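Local coordinates for protein exopolyphosphatase (PDB 1T6C) that probably hydrolyses phosphoanhydride bonds in polyphosphate or guanosine pentaphosphate, as a calcium-binding member of the Ppx/GppA phosphatase family with an actin-like fold, at residues T55-E60 against A96-E101; Y125-V130 against Y158-V163; A131-P136 against I294-G299. All coordinates share one frame; numbering follows the deposited sequence.

Interaction 1. Residues T55-E60 against A96-E101; sequences TGRLQE and AKNAEE
Arg57 and Ala96 bring the two backbones closest, with CA atoms 4.8 Å apart, where the loop between helices 52-55 and 60-79 meets the type I beta turn Ala96-Ala99 leading into helix 99-109. The first link is backbone to backbone: Lys97 N donates to Gly56 O over 2.9 Å. Gly56 has just left helix 52-55 with positive phi (70°), a conformation that favours glycine.

Asn98 carries most of the side-chain contact. Its CG stands between the backbone N and the carbonyl carbon (chi1 56°), and the amide faces the backbone of Leu58 with both polar atoms. OD1 accepts Leu58 N at 2.8 Å on a lone pair in its carbonyl plane, while ND2 donates to Leu58 O at 3.1 Å, with that oxygen close to the amide plane. ND2 also gives a hydrogen to a water that in turn donates to Glu60 OE2. The Arg57 side chain crosses that of Asn98 at about a right angle, and its guanidinium, inclined 34° to the amide plane, lays one face over it, with ND2 3.7 Å above the plane and offset toward the rim. Leu58 CD2 also presses on Ala96 CB at 3.4 Å, tighter than usual van der Waals contact; both residues pack on Val52 of helix 52-55.

The two-bond grip fixes the rotation of the Asn98 amide and satisfies both backbone polar atoms of the buried Leu58, so the Asn98 amide pairs with the Leu58 N-H and C=O much as a backbone amide would, just before helix 99-109.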
ATOM      1  N   THR A  55      14.019 -17.210  12.510  1.00 37.46           N
ATOM      2  CA  THR A  55      13.959 -18.674  12.405  1.00 36.22           C
ATOM      3  C   THR A  55      13.859 -19.174  10.980  1.00 35.28           C
ATOM      4  O   THR A  55      13.952 -20.380  10.740  1.00 35.58           O
ATOM      5  CB  THR A  55      12.755 -19.252  13.180  1.00 36.38           C
ATOM      6  OG1 THR A  55      11.532 -18.917  12.507  1.00 35.22           O
ATOM      7  CG2 THR A  55      12.612 -18.631  14.573  1.00 36.62           C
ATOM      8  N   GLY A  56      13.632 -18.258  10.048  1.00 34.11           N
ATOM      9  CA  GLY A  56      13.341 -18.604   8.670  1.00 33.28           C
ATOM     10  C   GLY A  56      11.981 -19.253   8.419  1.00 32.75           C
ATOM     11  O   GLY A  56      11.735 -19.665   7.301  1.00 32.62           O
ATOM     12  N   ARG A  57      11.107 -19.338   9.427  1.00 31.78           N
ATOM     13  CA  ARG A  57       9.832 -20.064   9.322  1.00 30.76           C
ATOM     14  C   ARG A  57       8.637 -19.257   9.839  1.00 29.41           C
ATOM     15  O   ARG A  57       8.776 -18.401  10.716  1.00 28.62           O
ATOM     16  CB  ARG A  57       9.890 -21.367  10.111  1.00 31.61           C
ATOM     17  CG  ARG A  57      10.835 -22.409   9.542  1.00 34.47           C
ATOM     18  CD  ARG A  57      11.015 -23.638  10.431  1.00 38.10           C
ATOM     19  NE  ARG A  57       9.814 -24.470  10.518  1.00 41.29           N
ATOM     20  CZ  ARG A  57       9.347 -25.250   9.537  1.00 43.15           C
ATOM     21  NH1 ARG A  57       9.975 -25.332   8.358  1.00 44.41           N
ATOM     22  NH2 ARG A  57       8.242 -25.960   9.736  1.00 42.95           N
ATOM     23  N   LEU A  58       7.456 -19.545   9.282  1.00 27.28           N
ATOM     24  CA  LEU A  58       6.187 -19.091   9.848  1.00 25.71           C
ATOM     25  C   LEU A  58       5.925 -19.908  11.079  1.00 24.96           C
ATOM     26  O   LEU A  58       6.103 -21.116  11.069  1.00 23.95           O
ATOM     27  CB  LEU A  58       5.023 -19.329   8.877  1.00 25.06           C
ATOM     28  CG  LEU A  58       5.142 -18.720   7.477  1.00 23.78           C
ATOM     29  CD1 LEU A  58       3.906 -19.079   6.659  1.00 22.78           C
ATOM     30  CD2 LEU A  58       5.354 -17.249   7.497  1.00 23.38           C
ATOM     31  N   GLN A  59       5.508 -19.250  12.147  1.00 24.89           N
ATOM     32  CA  GLN A  59       5.232 -19.948  13.385  1.00 25.16           C
ATOM     33  C   GLN A  59       3.877 -20.615  13.339  1.00 24.81           C
ATOM     34  O   GLN A  59       2.907 -20.080  12.778  1.00 23.04           O
ATOM     35  CB  GLN A  59       5.327 -18.987  14.574  1.00 25.61           C
ATOM     36  CG  GLN A  59       6.713 -18.362  14.761  1.00 29.25           C
ATOM     37  CD  GLN A  59       7.829 -19.404  14.836  1.00 33.43           C
ATOM     38  OE1 GLN A  59       8.605 -19.575  13.870  1.00 37.01           O
ATOM     39  NE2 GLN A  59       7.900 -20.126  15.962  1.00 34.85           N
ATOM     40  N   GLU A  60       3.795 -21.788  13.940  1.00 24.22           N
ATOM     41  CA  GLU A  60       2.592 -22.598  13.840  1.00 25.06           C
ATOM     42  C   GLU A  60       1.365 -21.917  14.399  1.00 24.20           C
ATOM     43  O   GLU A  60       0.302 -22.043  13.822  1.00 23.87           O
ATOM     44  CB  GLU A  60       2.783 -23.953  14.527  1.00 25.55           C
ATOM     45  CG  GLU A  60       3.747 -24.882  13.793  1.00 27.45           C
ATOM     46  CD  GLU A  60       3.302 -25.221  12.378  1.00 28.67           C
ATOM     47  OE1 GLU A  60       2.097 -25.164  12.078  1.00 30.85           O
ATOM     48  OE2 GLU A  60       4.163 -25.568  11.563  1.00 30.63           O
ATOM     49  N   ALA A  96       9.551 -16.862   4.114  1.00 33.67           N
ATOM     50  CA  ALA A  96       9.481 -18.052   4.980  1.00 32.96           C
ATOM     51  C   ALA A  96       9.615 -19.384   4.240  1.00 32.73           C
ATOM     52  O   ALA A  96       9.070 -19.581   3.139  1.00 33.10           O
ATOM     53  CB  ALA A  96       8.182 -18.050   5.794  1.00 32.92           C
ATOM     54  N   LYS A  97      10.288 -20.318   4.900  1.00 32.03           N
ATOM     55  CA  LYS A  97      10.691 -21.601   4.335  1.00 31.44           C
ATOM     56  C   LYS A  97       9.567 -22.627   4.256  1.00 30.22           C
ATOM     57  O   LYS A  97       9.622 -23.561   3.451  1.00 31.09           O
ATOM     58  CB  LYS A  97      11.826 -22.188   5.182  1.00 32.27           C
ATOM     59  CG  LYS A  97      12.714 -23.127   4.445  1.00 33.21           C
ATOM     60  CD  LYS A  97      13.962 -23.419   5.233  1.00 35.13           C
ATOM     61  CE  LYS A  97      15.085 -22.524   4.830  1.00 36.42           C
ATOM     62  NZ  LYS A  97      16.274 -22.858   5.644  1.00 36.62           N
ATOM     63  N   ASN A  98       8.568 -22.467   5.123  1.00 27.88           N
ATOM     64  CA  ASN A  98       7.387 -23.335   5.136  1.00 25.96           C
ATOM     65  C   ASN A  98       6.153 -22.634   4.538  1.00 24.53           C
ATOM     66  O   ASN A  98       5.016 -23.050   4.788  1.00 23.97           O
ATOM     67  CB  ASN A  98       7.086 -23.852   6.552  1.00 25.76           C
ATOM     68  CG  ASN A  98       6.917 -22.733   7.567  1.00 22.73           C
ATOM     69  OD1 ASN A  98       7.367 -21.623   7.362  1.00 24.84           O
ATOM     70  ND2 ASN A  98       6.228 -23.027   8.656  1.00 24.70           N
ATOM     71  N   ALA A  99       6.373 -21.589   3.746  1.00 23.37           N
ATOM     72  CA  ALA A  99       5.280 -20.883   3.084  1.00 22.45           C
ATOM     73  C   ALA A  99       4.472 -21.809   2.164  1.00 21.67           C
ATOM     74  O   ALA A  99       3.256 -21.752   2.131  1.00 19.59           O
ATOM     75  CB  ALA A  99       5.799 -19.702   2.322  1.00 23.27           C
ATOM     76  N   GLU A 100       5.159 -22.665   1.423  1.00 21.93           N
ATOM     77  CA  GLU A 100       4.506 -23.561   0.482  1.00 22.30           C
ATOM     78  C   GLU A 100       3.566 -24.510   1.240  1.00 20.94           C
ATOM     79  O   GLU A 100       2.448 -24.734   0.825  1.00 20.61           O
ATOM     80  CB  GLU A 100       5.557 -24.305  -0.351  1.00 23.46           C
ATOM     81  CG  GLU A 100       4.989 -25.035  -1.552  1.00 29.06           C
ATOM     82  CD  GLU A 100       6.007 -25.921  -2.273  1.00 35.11           C
ATOM     83  OE1 GLU A 100       5.571 -26.849  -3.018  1.00 40.04           O
ATOM     84  OE2 GLU A 100       7.231 -25.689  -2.109  1.00 39.50           O
ATOM     85  N   GLU A 101       4.010 -25.032   2.382  1.00 20.47           N
ATOM     86  CA  GLU A 101       3.222 -25.941   3.216  1.00 20.51           C
ATOM     87  C   GLU A 101       1.997 -25.251   3.849  1.00 18.61           C
ATOM     88  O   GLU A 101       0.902 -25.810   3.858  1.00 18.47           O
ATOM     89  CB  GLU A 101       4.130 -26.553   4.293  1.00 21.68           C
ATOM     90  CG  GLU A 101       5.197 -27.474   3.700  1.00 26.09           C
ATOM     91  CD  GLU A 101       6.578 -26.838   3.525  1.00 30.95           C
ATOM     92  OE1 GLU A 101       6.737 -25.699   3.004  1.00 32.44           O
ATOM     93  OE2 GLU A 101       7.546 -27.526   3.888  1.00 38.35           O
TER
HETATM   94  O   HOH W   1       4.643 -25.358   8.678  1.00 31.76           O

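Interaction 2. Residues Y125-V130 against Y158-V163; sequences YAYLAV and YKVREV
Val160 CG2 sits over one face of the Tyr127 ring, displaced toward the CD1 and CG side, and comes to 3.4 Å from CD1, a close approach in a contact that has no hydrogen bond between its two segments. The methyl lies nearer the root of the ring than its hydroxyl, since CG, at 3.7 Å, is the next nearest atom. The two side chains slide past each other in opposite directions. Tyr127 holds CG anti to the backbone N (chi1 -175°), and its ring extends from helix 119-133 toward the strand.

The rest of the ring follows the backbone that leads into strand 159-166. Tyr158 C lies at the ring edge near its plane, 4.0 Å from CE1. Farther out, the hydroxyl OH passes 3.5 Å from Lys159 O, but its hydrogen-bonded partner is Gly157 O, so the turn ahead of the strand secures the far end of the tyrosine. Val140, Val142 and Val153 of the neighbouring strands also touch this buried side chain.

One residue along the helix, Leu128 adds a looser contact. Its CD2 stands at the edge of the Tyr158 ring, 4.1 Å from the CD2 of that tyrosine, and 3.8 Å from Tyr158 O; the two side chains cross at about a right angle. The Tyr158 ring continues along the helix onto Ala131 and Tyr132.

The arrangement is that of an alpha/beta layer in an actin-like fold: helix 119-133 lies against a sheet with strand 159-166 at one edge, antiparallel to 149-156, the strand that carries the calcium ligand Glu151.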
ATOM      1  N   TYR A 125      -1.289  -4.221  -9.709  1.00  9.64           N
ATOM      2  CA  TYR A 125      -2.644  -4.169  -9.204  1.00  9.66           C
ATOM      3  C   TYR A 125      -2.992  -2.767  -8.703  1.00 10.25           C
ATOM      4  O   TYR A 125      -4.073  -2.268  -8.980  1.00  9.94           O
ATOM      5  CB  TYR A 125      -2.811  -5.171  -8.062  1.00 10.17           C
ATOM      6  CG  TYR A 125      -3.071  -6.594  -8.477  1.00  9.73           C
ATOM      7  CD1 TYR A 125      -4.210  -6.936  -9.204  1.00 12.64           C
ATOM      8  CD2 TYR A 125      -2.234  -7.627  -8.042  1.00 12.48           C
ATOM      9  CE1 TYR A 125      -4.459  -8.238  -9.537  1.00 13.77           C
ATOM     10  CE2 TYR A 125      -2.467  -8.922  -8.386  1.00 13.51           C
ATOM     11  CZ  TYR A 125      -3.562  -9.229  -9.150  1.00 13.53           C
ATOM     12  OH  TYR A 125      -3.812 -10.537  -9.467  1.00 15.37           O
ATOM     13  N   ALA A 126      -2.078  -2.110  -7.983  1.00 10.40           N
ATOM     14  CA  ALA A 126      -2.333  -0.771  -7.447  1.00  9.89           C
ATOM     15  C   ALA A 126      -2.553   0.188  -8.594  1.00 10.70           C
ATOM     16  O   ALA A 126      -3.406   1.050  -8.509  1.00 10.59           O
ATOM     17  CB  ALA A 126      -1.187  -0.329  -6.599  1.00 10.98           C
ATOM     18  N   TYR A 127      -1.783   0.017  -9.658  1.00 11.09           N
ATOM     19  CA  TYR A 127      -1.955   0.833 -10.848  1.00 10.81           C
ATOM     20  C   TYR A 127      -3.359   0.710 -11.446  1.00 10.65           C
ATOM     21  O   TYR A 127      -3.969   1.729 -11.835  1.00 11.00           O
ATOM     22  CB  TYR A 127      -0.889   0.470 -11.881  1.00 11.35           C
ATOM     23  CG  TYR A 127      -0.940   1.353 -13.089  1.00 11.12           C
ATOM     24  CD1 TYR A 127      -1.822   1.070 -14.127  1.00 14.51           C
ATOM     25  CD2 TYR A 127      -0.089   2.435 -13.206  1.00 12.58           C
ATOM     26  CE1 TYR A 127      -1.876   1.878 -15.226  1.00 16.15           C
ATOM     27  CE2 TYR A 127      -0.143   3.265 -14.315  1.00 14.60           C
ATOM     28  CZ  TYR A 127      -1.015   2.950 -15.326  1.00 18.78           C
ATOM     29  OH  TYR A 127      -1.090   3.764 -16.430  1.00 18.61           O
ATOM     30  N   LEU A 128      -3.886  -0.500 -11.533  1.00 10.07           N
ATOM     31  CA  LEU A 128      -5.278  -0.705 -11.968  1.00 10.51           C
ATOM     32  C   LEU A 128      -6.277   0.005 -11.078  1.00 11.09           C
ATOM     33  O   LEU A 128      -7.252   0.536 -11.529  1.00 10.90           O
ATOM     34  CB  LEU A 128      -5.644  -2.192 -12.021  1.00 11.17           C
ATOM     35  CG  LEU A 128      -4.911  -3.029 -13.059  1.00 14.18           C
ATOM     36  CD1 LEU A 128      -5.411  -4.476 -12.986  1.00 15.64           C
ATOM     37  CD2 LEU A 128      -5.148  -2.487 -14.440  1.00 17.65           C
ATOM     38  N   ALA A 129      -6.055  -0.007  -9.767  1.00  9.33           N
ATOM     39  CA  ALA A 129      -6.933   0.708  -8.876  1.00  9.49           C
ATOM     40  C   ALA A 129      -7.021   2.188  -9.182  1.00  9.94           C
ATOM     41  O   ALA A 129      -8.077   2.764  -9.073  1.00 11.12           O
ATOM     42  CB  ALA A 129      -6.501   0.485  -7.438  1.00  9.48           C
ATOM     43  N   VAL A 130      -5.879   2.769  -9.537  1.00  9.79           N
ATOM     44  CA  VAL A 130      -5.754   4.178  -9.828  1.00  9.81           C
ATOM     45  C   VAL A 130      -6.387   4.463 -11.189  1.00 10.12           C
ATOM     46  O   VAL A 130      -7.074   5.468 -11.369  1.00 11.07           O
ATOM     47  CB  VAL A 130      -4.283   4.593  -9.807  1.00  9.80           C
ATOM     48  CG1 VAL A 130      -4.104   5.956 -10.380  1.00 11.22           C
ATOM     49  CG2 VAL A 130      -3.754   4.546  -8.394  1.00 10.17           C
ATOM     50  N   TYR A 158      -5.123   2.201 -18.724  1.00 14.28           N
ATOM     51  CA  TYR A 158      -5.068   0.958 -17.951  1.00 13.95           C
ATOM     52  C   TYR A 158      -3.821   0.108 -18.239  1.00 15.04           C
ATOM     53  O   TYR A 158      -3.637  -0.983 -17.634  1.00 16.38           O
ATOM     54  CB  TYR A 158      -6.317   0.143 -18.236  1.00 14.24           C
ATOM     55  CG  TYR A 158      -7.536   0.532 -17.454  1.00 13.50           C
ATOM     56  CD1 TYR A 158      -8.297   1.616 -17.805  1.00 16.10           C
ATOM     57  CD2 TYR A 158      -7.917  -0.183 -16.327  1.00 16.29           C
ATOM     58  CE1 TYR A 158      -9.427   1.948 -17.111  1.00 17.72           C
ATOM     59  CE2 TYR A 158      -9.032   0.155 -15.631  1.00 15.87           C
ATOM     60  CZ  TYR A 158      -9.786   1.212 -16.005  1.00 15.80           C
ATOM     61  OH  TYR A 158     -10.924   1.550 -15.308  1.00 17.53           O
ATOM     62  N   LYS A 159      -2.952   0.583 -19.142  1.00 14.78           N
ATOM     63  CA  LYS A 159      -1.810  -0.179 -19.593  1.00 15.77           C
ATOM     64  C   LYS A 159      -0.584   0.143 -18.778  1.00 15.61           C
ATOM     65  O   LYS A 159      -0.146   1.269 -18.748  1.00 16.33           O
ATOM     66  CB  LYS A 159      -1.494   0.127 -21.075  1.00 16.38           C
ATOM     67  CG  LYS A 159      -0.356  -0.691 -21.604  1.00 19.80           C
ATOM     68  CD  LYS A 159      -0.162  -0.554 -23.111  1.00 20.18           C
ATOM     69  CE  LYS A 159       0.961   0.372 -23.446  1.00 22.73           C
ATOM     70  NZ  LYS A 159       0.955   0.709 -24.921  1.00 20.15           N
ATOM     71  N   VAL A 160      -0.035  -0.852 -18.112  1.00 15.52           N
ATOM     72  CA  VAL A 160       1.246  -0.705 -17.452  1.00 16.82           C
ATOM     73  C   VAL A 160       2.365  -0.970 -18.458  1.00 18.06           C
ATOM     74  O   VAL A 160       2.355  -1.995 -19.151  1.00 18.94           O
ATOM     75  CB  VAL A 160       1.335  -1.691 -16.291  1.00 16.31           C
ATOM     76  CG1 VAL A 160       2.717  -1.691 -15.643  1.00 16.96           C
ATOM     77  CG2 VAL A 160       0.252  -1.361 -15.245  1.00 16.34           C
ATOM     78  N   ARG A 161       3.321  -0.049 -18.526  1.00 18.34           N
ATOM     79  CA  ARG A 161       4.550  -0.231 -19.305  1.00 20.37           C
ATOM     80  C   ARG A 161       5.698  -0.805 -18.538  1.00 19.86           C
ATOM     81  O   ARG A 161       6.442  -1.648 -19.035  1.00 21.45           O
ATOM     82  CB  ARG A 161       4.985   1.102 -19.853  1.00 21.71           C
ATOM     83  CG  ARG A 161       4.160   1.482 -21.013  1.00 26.07           C
ATOM     84  CD  ARG A 161       4.962   2.031 -22.205  1.00 29.41           C
ATOM     85  NE  ARG A 161       4.020   2.687 -23.094  1.00 26.92           N
ATOM     86  CZ  ARG A 161       3.444   3.828 -22.810  1.00 27.99           C
ATOM     87  NH1 ARG A 161       3.696   4.449 -21.666  1.00 25.24           N
ATOM     88  NH2 ARG A 161       2.582   4.340 -23.655  1.00 31.16           N
ATOM     89  N   GLU A 162       5.868  -0.342 -17.306  1.00 18.73           N
ATOM     90  CA  GLU A 162       7.044  -0.687 -16.549  1.00 18.56           C
ATOM     91  C   GLU A 162       6.755  -0.509 -15.079  1.00 17.70           C
ATOM     92  O   GLU A 162       6.073   0.423 -14.711  1.00 15.60           O
ATOM     93  CB  GLU A 162       8.204   0.228 -16.926  1.00 20.15           C
ATOM     94  CG  GLU A 162       9.487  -0.161 -16.217  1.00 25.28           C
ATOM     95  CD  GLU A 162      10.683   0.604 -16.719  1.00 32.26           C
ATOM     96  OE1 GLU A 162      10.470   1.619 -17.417  1.00 35.68           O
ATOM     97  OE2 GLU A 162      11.820   0.177 -16.411  1.00 36.55           O
ATOM     98  N   VAL A 163       7.259  -1.428 -14.259  1.00 16.53           N
ATOM     99  CA  VAL A 163       7.218  -1.250 -12.798  1.00 16.65           C
ATOM    100  C   VAL A 163       8.617  -1.472 -12.233  1.00 16.34           C
ATOM    101  O   VAL A 163       9.322  -2.443 -12.586  1.00 16.06           O
ATOM    102  CB  VAL A 163       6.173  -2.168 -12.083  1.00 17.55           C
ATOM    103  CG1 VAL A 163       6.228  -3.593 -12.584  1.00 20.57           C
ATOM    104  CG2 VAL A 163       6.317  -2.103 -10.542  1.00 17.79           C
TER

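Interaction 3. Residues A131-P136 against I294-G299; sequences AYSLKP and IVSDWG
Tyr132 and Trp298 form the aromatic part of the contact, meeting rim to rim with their planes only 17° apart and neither ring over the face of the other. Tyr132 CD2 comes to 3.6 Å from Trp298 CZ3, and the six-membered ring of the indole lies 5.9 Å from the tyrosine ring, centroid to centroid. Trp298 also packs on Leu36 and Ile38 of strand 35-45, in the other sheet of the actin-like fold.

Aliphatic contacts make up the rest. Ser133 CB approaches Trp298 CE3 at 3.8 Å. One branch of Leu134 does the touching: CD1 lies 3.7 Å from Ser296 CB and 4.1 Å from Ile294 CG2, and it also meets the carbonyl oxygen of Val295.

Polar groups here bond within their own segments or to other parts of the chain. Ser296 holds OG anti to its backbone N (chi1 178°) and donates to a lone pair of Trp298 O at 2.8 Å, bridging to the backbone two residues on. In the other segment, Lys135 NZ reaches back to Tyr132 O at 2.7 Å. Ser133 OG bonds to Ala129 O and His235, while Tyr132 OH accepts from Leu36 N.

With no hydrogen bond crossing between the segments, cohesion comes from dispersion and apolar burial: carbon surfaces join the C-terminal end of helix 119-133 and the residue after it to strand 292-296 and the loop following it.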
ATOM      1  N   ALA A 131      -6.130   3.586 -12.137  1.00 10.86           N
ATOM      2  CA  ALA A 131      -6.705   3.737 -13.459  1.00 11.26           C
ATOM      3  C   ALA A 131      -8.216   3.831 -13.398  1.00 12.82           C
ATOM      4  O   ALA A 131      -8.817   4.683 -14.047  1.00 13.13           O
ATOM      5  CB  ALA A 131      -6.243   2.630 -14.404  1.00 11.85           C
ATOM      6  N   TYR A 132      -8.835   2.990 -12.591  1.00 12.30           N
ATOM      7  CA  TYR A 132     -10.268   3.004 -12.411  1.00 12.69           C
ATOM      8  C   TYR A 132     -10.744   4.190 -11.573  1.00 12.71           C
ATOM      9  O   TYR A 132     -11.663   4.915 -11.956  1.00 13.52           O
ATOM     10  CB  TYR A 132     -10.730   1.695 -11.763  1.00 12.60           C
ATOM     11  CG  TYR A 132     -12.173   1.767 -11.408  1.00 13.77           C
ATOM     12  CD1 TYR A 132     -13.140   1.611 -12.386  1.00 16.52           C
ATOM     13  CD2 TYR A 132     -12.594   2.060 -10.111  1.00 14.96           C
ATOM     14  CE1 TYR A 132     -14.465   1.715 -12.079  1.00 19.37           C
ATOM     15  CE2 TYR A 132     -13.946   2.185  -9.800  1.00 17.13           C
ATOM     16  CZ  TYR A 132     -14.864   2.024 -10.811  1.00 18.83           C
ATOM     17  OH  TYR A 132     -16.202   2.134 -10.580  1.00 23.39           O
ATOM     18  N   SER A 133     -10.129   4.391 -10.412  1.00 12.09           N
ATOM     19  CA  SER A 133     -10.663   5.325  -9.422  1.00 11.63           C
ATOM     20  C   SER A 133     -10.290   6.775  -9.586  1.00 11.66           C
ATOM     21  O   SER A 133     -10.932   7.641  -8.953  1.00 12.36           O
ATOM     22  CB  SER A 133     -10.273   4.878  -8.014  1.00 11.28           C
ATOM     23  OG  SER A 133      -8.908   5.067  -7.773  1.00 11.52           O
ATOM     24  N   LEU A 134      -9.290   7.060 -10.423  1.00 11.70           N
ATOM     25  CA  LEU A 134      -8.843   8.435 -10.676  1.00 11.90           C
ATOM     26  C   LEU A 134      -8.749   8.798 -12.151  1.00 13.24           C
ATOM     27  O   LEU A 134      -8.797   9.987 -12.483  1.00 14.95           O
ATOM     28  CB  LEU A 134      -7.483   8.704 -10.023  1.00 12.32           C
ATOM     29  CG  LEU A 134      -7.504   8.849  -8.488  1.00 12.34           C
ATOM     30  CD1 LEU A 134      -6.060   8.925  -7.984  1.00 12.71           C
ATOM     31  CD2 LEU A 134      -8.304  10.071  -8.045  1.00 13.61           C
ATOM     32  N   LYS A 135      -8.569   7.802 -12.998  1.00 14.26           N
ATOM     33  CA  LYS A 135      -8.420   8.006 -14.459  1.00 15.87           C
ATOM     34  C   LYS A 135      -7.410   9.116 -14.773  1.00 15.68           C
ATOM     35  O   LYS A 135      -7.721  10.063 -15.490  1.00 17.68           O
ATOM     36  CB  LYS A 135      -9.808   8.257 -15.107  1.00 17.20           C
ATOM     37  CG  LYS A 135     -10.774   7.079 -14.889  1.00 21.87           C
ATOM     38  CD  LYS A 135     -12.223   7.271 -15.392  1.00 25.65           C
ATOM     39  CE  LYS A 135     -13.252   6.577 -14.433  1.00 26.39           C
ATOM     40  NZ  LYS A 135     -13.144   5.061 -14.254  1.00 22.49           N
ATOM     41  N   PRO A 136      -6.197   9.030 -14.242  1.00 15.92           N
ATOM     42  CA  PRO A 136      -5.206  10.087 -14.457  1.00 16.48           C
ATOM     43  C   PRO A 136      -4.841  10.170 -15.948  1.00 17.60           C
ATOM     44  O   PRO A 136      -4.814   9.159 -16.645  1.00 18.07           O
ATOM     45  CB  PRO A 136      -4.011   9.618 -13.634  1.00 15.99           C
ATOM     46  CG  PRO A 136      -4.177   8.165 -13.575  1.00 15.91           C
ATOM     47  CD  PRO A 136      -5.641   7.929 -13.431  1.00 14.85           C
ATOM     48  N   ILE A 294      -1.345  13.618  -7.134  1.00 12.51           N
ATOM     49  CA  ILE A 294      -2.726  13.339  -6.771  1.00 12.88           C
ATOM     50  C   ILE A 294      -2.734  12.144  -5.822  1.00 12.08           C
ATOM     51  O   ILE A 294      -2.013  11.190  -6.043  1.00 11.87           O
ATOM     52  CB  ILE A 294      -3.586  13.019  -8.054  1.00 14.53           C
ATOM     53  CG1 ILE A 294      -3.407  14.107  -9.107  1.00 19.87           C
ATOM     54  CG2 ILE A 294      -5.078  12.890  -7.703  1.00 17.58           C
ATOM     55  CD1 ILE A 294      -4.079  13.799 -10.445  1.00 22.78           C
ATOM     56  N   VAL A 295      -3.553  12.223  -4.782  1.00 11.91           N
ATOM     57  CA  VAL A 295      -3.635  11.170  -3.760  1.00 11.73           C
ATOM     58  C   VAL A 295      -4.709  10.172  -4.131  1.00 10.84           C
ATOM     59  O   VAL A 295      -5.807  10.522  -4.505  1.00 10.12           O
ATOM     60  CB  VAL A 295      -3.887  11.797  -2.363  1.00 11.65           C
ATOM     61  CG1 VAL A 295      -4.021  10.725  -1.279  1.00 13.50           C
ATOM     62  CG2 VAL A 295      -2.737  12.767  -2.033  1.00 13.28           C
ATOM     63  N   SER A 296      -4.378   8.884  -3.993  1.00 10.26           N
ATOM     64  CA  SER A 296      -5.365   7.816  -4.107  1.00 10.54           C
ATOM     65  C   SER A 296      -5.558   7.110  -2.778  1.00 11.48           C
ATOM     66  O   SER A 296      -4.592   6.741  -2.123  1.00 12.66           O
ATOM     67  CB  SER A 296      -4.907   6.779  -5.137  1.00 10.77           C
ATOM     68  OG  SER A 296      -5.863   5.735  -5.194  1.00 11.75           O
ATOM     69  N   ASP A 297      -6.814   6.923  -2.411  1.00 11.40           N
ATOM     70  CA  ASP A 297      -7.193   6.060  -1.293  1.00 11.49           C
ATOM     71  C   ASP A 297      -7.187   4.578  -1.656  1.00 12.36           C
ATOM     72  O   ASP A 297      -7.144   3.748  -0.763  1.00 12.99           O
ATOM     73  CB  ASP A 297      -8.564   6.451  -0.740  1.00 12.15           C
ATOM     74  CG  ASP A 297      -8.932   5.660   0.481  1.00 13.80           C
ATOM     75  OD1 ASP A 297      -9.812   4.757   0.375  1.00 16.78           O
ATOM     76  OD2 ASP A 297      -8.355   5.850   1.563  1.00 17.32           O
ATOM     77  N   TRP A 298      -7.235   4.249  -2.941  1.00 12.01           N
ATOM     78  CA  TRP A 298      -7.227   2.875  -3.405  1.00 11.51           C
ATOM     79  C   TRP A 298      -5.838   2.404  -3.872  1.00 12.14           C
ATOM     80  O   TRP A 298      -5.062   3.175  -4.434  1.00 13.53           O
ATOM     81  CB  TRP A 298      -8.193   2.758  -4.576  1.00 11.98           C
ATOM     82  CG  TRP A 298      -9.645   2.667  -4.161  1.00 12.50           C
ATOM     83  CD1 TRP A 298     -10.193   3.029  -2.957  1.00 14.40           C
ATOM     84  CD2 TRP A 298     -10.711   2.137  -4.945  1.00 13.32           C
ATOM     85  NE1 TRP A 298     -11.542   2.741  -2.950  1.00 16.01           N
ATOM     86  CE2 TRP A 298     -11.886   2.209  -4.164  1.00 15.29           C
ATOM     87  CE3 TRP A 298     -10.792   1.574  -6.229  1.00 13.90           C
ATOM     88  CZ2 TRP A 298     -13.123   1.750  -4.624  1.00 17.13           C
ATOM     89  CZ3 TRP A 298     -12.043   1.110  -6.688  1.00 14.66           C
ATOM     90  CH2 TRP A 298     -13.174   1.217  -5.891  1.00 15.76           C
ATOM     91  N   GLY A 299      -5.546   1.126  -3.654  1.00 11.17           N
ATOM     92  CA  GLY A 299      -4.288   0.533  -4.036  1.00 11.19           C
ATOM     93  C   GLY A 299      -4.486  -0.942  -4.321  1.00 11.01           C
ATOM     94  O   GLY A 299      -5.498  -1.343  -4.918  1.00 10.29           O
TER

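Overall arrangement
From the N terminus, interaction 1 comes first: it closes a loop holding helix 60-79, strand 84-89 and helix 91-94, and is complete before the others open. Its centre is about 31 Å from that of interaction 2, with no touching atoms. Interactions 2 and 3 then start on consecutive parts of helix 119-133 and cross along the chain: 158-163 closes a loop containing strands 139-146 and 149-156, whereas 294-299 returns only near the C terminus. These two contacts touch, notably Tyr158 OH on Tyr132 CA. Together they fasten one helix to the edge strand 159-166 and the inner strand 292-296 of the six-stranded sheet.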